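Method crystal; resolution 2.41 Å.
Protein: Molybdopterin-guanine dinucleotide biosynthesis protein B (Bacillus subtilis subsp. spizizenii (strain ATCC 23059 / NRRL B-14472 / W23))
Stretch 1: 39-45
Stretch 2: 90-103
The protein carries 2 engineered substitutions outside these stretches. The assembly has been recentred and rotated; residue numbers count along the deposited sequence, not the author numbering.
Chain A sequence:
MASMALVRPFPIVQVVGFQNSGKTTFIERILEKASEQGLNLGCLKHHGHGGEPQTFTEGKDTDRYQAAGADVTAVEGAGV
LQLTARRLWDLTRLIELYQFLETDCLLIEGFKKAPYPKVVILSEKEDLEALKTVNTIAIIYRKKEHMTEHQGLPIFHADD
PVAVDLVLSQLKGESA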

# COMPACT_ATOMS: atom_id res chain seq x y z
N LEU A 39 11.13 -8.13 16.66
CA LEU A 39 11.79 -7.97 15.39
C LEU A 39 10.84 -7.24 14.44
O LEU A 39 9.63 -7.48 14.47
N ASN A 40 11.37 -6.33 13.64
CA ASN A 40 10.54 -5.44 12.81
C ASN A 40 10.71 -5.79 11.31
O ASN A 40 11.59 -5.29 10.59
N LEU A 41 9.83 -6.67 10.87
CA LEU A 41 10.07 -7.44 9.68
C LEU A 41 8.87 -7.31 8.74
O LEU A 41 7.74 -7.43 9.17
N GLY A 42 9.15 -7.03 7.48
CA GLY A 42 8.14 -6.88 6.46
C GLY A 42 7.91 -8.20 5.75
O GLY A 42 8.66 -9.13 5.90
N CYS A 43 6.85 -8.26 4.97
CA CYS A 43 6.50 -9.44 4.22
C CYS A 43 6.03 -9.04 2.84
O CYS A 43 5.28 -8.07 2.65
N LEU A 44 6.53 -9.76 1.85
CA LEU A 44 6.22 -9.45 0.45
C LEU A 44 6.00 -10.76 -0.31
O LEU A 44 6.79 -11.74 -0.25
N LYS A 45 4.86 -10.79 -0.96
CA LYS A 45 4.42 -11.94 -1.74
C LYS A 45 4.37 -11.52 -3.18
O LYS A 45 3.73 -10.52 -3.50
N ASP A 90 9.71 -3.64 -9.94
CA ASP A 90 10.58 -4.78 -9.89
C ASP A 90 11.00 -4.88 -8.43
O ASP A 90 10.67 -4.01 -7.64
N LEU A 91 11.71 -5.96 -8.10
CA LEU A 91 11.99 -6.34 -6.74
C LEU A 91 12.84 -5.31 -6.03
O LEU A 91 12.65 -5.05 -4.85
N THR A 92 13.75 -4.70 -6.77
CA THR A 92 14.64 -3.67 -6.23
C THR A 92 13.88 -2.46 -5.68
O THR A 92 14.14 -2.00 -4.56
N ARG A 93 12.97 -1.94 -6.49
CA ARG A 93 12.12 -0.85 -6.06
C ARG A 93 11.19 -1.26 -4.92
O ARG A 93 10.90 -0.43 -4.04
N LEU A 94 10.72 -2.51 -4.90
CA LEU A 94 9.87 -2.92 -3.79
C LEU A 94 10.69 -2.93 -2.50
O LEU A 94 10.19 -2.55 -1.47
N ILE A 95 11.97 -3.28 -2.59
CA ILE A 95 12.80 -3.33 -1.40
C ILE A 95 13.09 -1.91 -0.91
O ILE A 95 13.04 -1.66 0.29
N GLU A 96 13.34 -0.97 -1.81
CA GLU A 96 13.49 0.43 -1.42
C GLU A 96 12.25 0.96 -0.68
O GLU A 96 12.34 1.68 0.33
N LEU A 97 11.09 0.60 -1.20
CA LEU A 97 9.85 0.95 -0.55
C LEU A 97 9.89 0.45 0.88
O LEU A 97 9.55 1.19 1.77
N TYR A 98 10.31 -0.79 1.12
CA TYR A 98 10.32 -1.33 2.48
C TYR A 98 11.32 -0.58 3.37
O TYR A 98 11.09 -0.44 4.57
N GLN A 99 12.42 -0.13 2.77
CA GLN A 99 13.42 0.62 3.49
C GLN A 99 12.83 1.97 3.88
O GLN A 99 12.94 2.36 5.02
N PHE A 100 12.14 2.62 2.95
CA PHE A 100 11.43 3.86 3.24
C PHE A 100 10.36 3.78 4.37
O PHE A 100 10.24 4.68 5.20
N LEU A 101 9.60 2.70 4.44
CA LEU A 101 8.62 2.53 5.53
C LEU A 101 9.34 2.01 6.77
O LEU A 101 8.71 1.64 7.72
N GLU A 102 10.66 1.93 6.71
CA GLU A 102 11.50 1.73 7.89
C GLU A 102 11.30 0.39 8.58
O GLU A 102 11.18 0.34 9.80
N THR A 103 11.31 -0.69 7.80
CA THR A 103 11.32 -2.04 8.37
C THR A 103 12.78 -2.41 8.63
O THR A 103 13.66 -1.85 8.01

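The strand that runs through Cys-43 to Lys-45 and helix 91-100 run nearly antiparallel, their N-to-C directions 152° apart and their axes 10.0 Å from each other at closest approach. That spacing is filled mainly by two side chains, Leu-44 from the strand and Tyr-98 from the helix, while Asn-40 closes the contact where the chain leaves the helix.

Leu-44 gives up more surface than any other residue here. Its CA-to-CB bond points toward the helix, and the t,p rotamer (chi1 174°, chi2 70°) carries CD2 to 3.9 Å from CD1 of Leu-91 and 4.0 Å from CB of Leu-94. Leu-91 and Leu-94 lie three residues apart, close to one turn, so both can border the same methyl group. The CA-to-CB bond of Leu-91 points sideways, but its own t,p rotamer brings its end nearer to the strand; that of Leu-94, in the m,t rotamer, points toward it from the start. A branched aliphatic side chain suits this place, since it fills space between apolar neighbours and leaves no polar group unsatisfied.

The CA-to-CB bond of Tyr-98 also points toward the strand, with chi1 at -83° (m) and chi2 at 82°. Its ring reaches across the gap, and its phenol donates a short hydrogen bond, 2.6 Å from Tyr-98 OH to Cys-43 O, with the acceptor at the ring edge, near the ring plane. Tyrosine thus combines an apolar body with a polar tip: CZ of Tyr-98 lies 3.9 Å from CB of Leu-44, while the hydroxyl reaches the backbone. The CA-to-CB bond of Cys-43 points away from the helix, and the residue meets Tyr-98 through its carbonyl. Gly-42 makes room for the ring, its CA resting 4.0 Å from CE2 of Tyr-98. A CB at Gly-42 would point toward the helix and sit only 2.7 Å from CD2 of Tyr-98, a clash.

Beyond the helix, the CA-to-CB bond of Asn-40 points toward the other stretch, with chi1 166° (t) and chi2 26°. Its amide suits a backbone carbonyl just past the helix end, since it can donate: ND2 of Asn-40 donates to O of Glu-102 at 3.1 Å, with an N-H...O angle of 150°. Glu-102 takes part through its backbone, for the end of its side chain leads away. Next to it, the CA-to-CB bond of Thr-103 points sideways, with chi1 57° (p), its CB 4.2 Å from N of Gly-42. Its hydroxyl turns back to the helix end, where OG1 of Thr-103 donates to O of Tyr-98 at 3.1 Å.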

# COMPACT_ATOMS: atom_id res chain seq x y z
CB LEU A 39 12.21 -9.33 14.85
CG LEU A 39 12.86 -9.35 13.47
CD1 LEU A 39 14.20 -8.63 13.45
CD2 LEU A 39 12.99 -10.79 13.01
CB ASN A 40 10.88 -3.99 13.14
CG ASN A 40 10.34 -3.01 12.13
OD1 ASN A 40 9.33 -3.25 11.46
ND2 ASN A 40 11.01 -1.87 12.03
CB LEU A 41 10.35 -8.88 10.07
CG LEU A 41 10.21 -10.02 9.05
CD1 LEU A 41 11.36 -10.12 8.06
CD2 LEU A 41 10.09 -11.26 9.83
CB CYS A 43 5.42 -10.26 4.95
SG CYS A 43 5.50 -11.98 4.48
CB LEU A 44 7.31 -8.61 -0.17
CG LEU A 44 7.15 -8.37 -1.68
CD1 LEU A 44 6.00 -7.47 -1.95
CD2 LEU A 44 8.43 -7.81 -2.33
CB LYS A 45 3.04 -12.42 -1.25
CG LYS A 45 2.38 -13.41 -2.19
CD LYS A 45 1.14 -14.04 -1.56
CE LYS A 45 0.39 -14.92 -2.54
NZ LYS A 45 -1.08 -14.66 -2.50
CB ASP A 90 11.77 -4.65 -10.85
CG ASP A 90 12.40 -3.27 -10.84
OD1 ASP A 90 12.93 -2.83 -9.80
OD2 ASP A 90 12.39 -2.61 -11.91
CB LEU A 91 12.68 -7.69 -6.68
CG LEU A 91 13.01 -8.17 -5.26
CD1 LEU A 91 11.82 -8.03 -4.30
CD2 LEU A 91 13.48 -9.63 -5.29
CB THR A 92 15.61 -3.20 -7.33
OG1 THR A 92 16.67 -4.15 -7.43
CG2 THR A 92 16.20 -1.86 -7.01
CB ARG A 93 11.32 -0.34 -7.25
CG ARG A 93 12.18 0.53 -8.17
CD ARG A 93 11.37 1.14 -9.27
NE ARG A 93 11.39 0.33 -10.48
CZ ARG A 93 12.05 0.63 -11.59
NH1 ARG A 93 12.78 1.75 -11.68
NH2 ARG A 93 11.99 -0.19 -12.63
CB LEU A 94 9.21 -4.28 -4.03
CG LEU A 94 8.22 -4.26 -5.20
CD1 LEU A 94 8.07 -5.65 -5.76
CD2 LEU A 94 6.86 -3.70 -4.79
CB ILE A 95 14.09 -4.15 -1.65
CG1 ILE A 95 13.71 -5.63 -1.78
CG2 ILE A 95 15.05 -4.03 -0.49
CD1 ILE A 95 14.84 -6.53 -2.14
CB GLU A 96 13.77 1.30 -2.64
CG GLU A 96 15.11 1.02 -3.30
CD GLU A 96 15.22 1.57 -4.73
OE1 GLU A 96 14.19 1.92 -5.33
OE2 GLU A 96 16.35 1.65 -5.26
CB LEU A 97 8.65 0.37 -1.29
CG LEU A 97 7.30 1.10 -1.37
CD1 LEU A 97 6.14 0.08 -1.45
CD2 LEU A 97 7.04 2.10 -0.27
CB TYR A 98 10.65 -2.82 2.50
CG TYR A 98 9.44 -3.66 2.24
CD1 TYR A 98 9.02 -3.89 0.95
CD2 TYR A 98 8.67 -4.18 3.27
CE1 TYR A 98 7.89 -4.63 0.67
CE2 TYR A 98 7.53 -4.94 3.01
CZ TYR A 98 7.14 -5.15 1.69
OH TYR A 98 6.02 -5.89 1.35
CB GLN A 99 14.68 0.78 2.65
CG GLN A 99 15.77 -0.18 3.09
CD GLN A 99 16.68 -0.66 1.97
OE1 GLN A 99 16.50 -0.33 0.80
NE2 GLN A 99 17.66 -1.46 2.33
CB PHE A 100 10.81 4.35 1.94
CG PHE A 100 10.06 5.62 2.06
CD1 PHE A 100 8.72 5.62 2.41
CD2 PHE A 100 10.68 6.83 1.80
CE1 PHE A 100 8.01 6.79 2.50
CE2 PHE A 100 9.97 8.01 1.90
CZ PHE A 100 8.63 7.98 2.24
CB LEU A 101 7.52 1.56 5.11
CG LEU A 101 6.25 1.98 4.37
CD1 LEU A 101 6.15 3.43 4.06
CD2 LEU A 101 6.13 1.16 3.13
CB GLU A 102 11.26 2.86 8.89
CG GLU A 102 11.52 4.25 8.32
CD GLU A 102 11.45 5.35 9.39
OE1 GLU A 102 11.17 4.99 10.57
OE2 GLU A 102 11.64 6.55 9.06
CB THR A 103 10.66 -3.08 7.41
OG1 THR A 103 11.32 -3.07 6.15
CG2 THR A 103 9.17 -2.77 7.18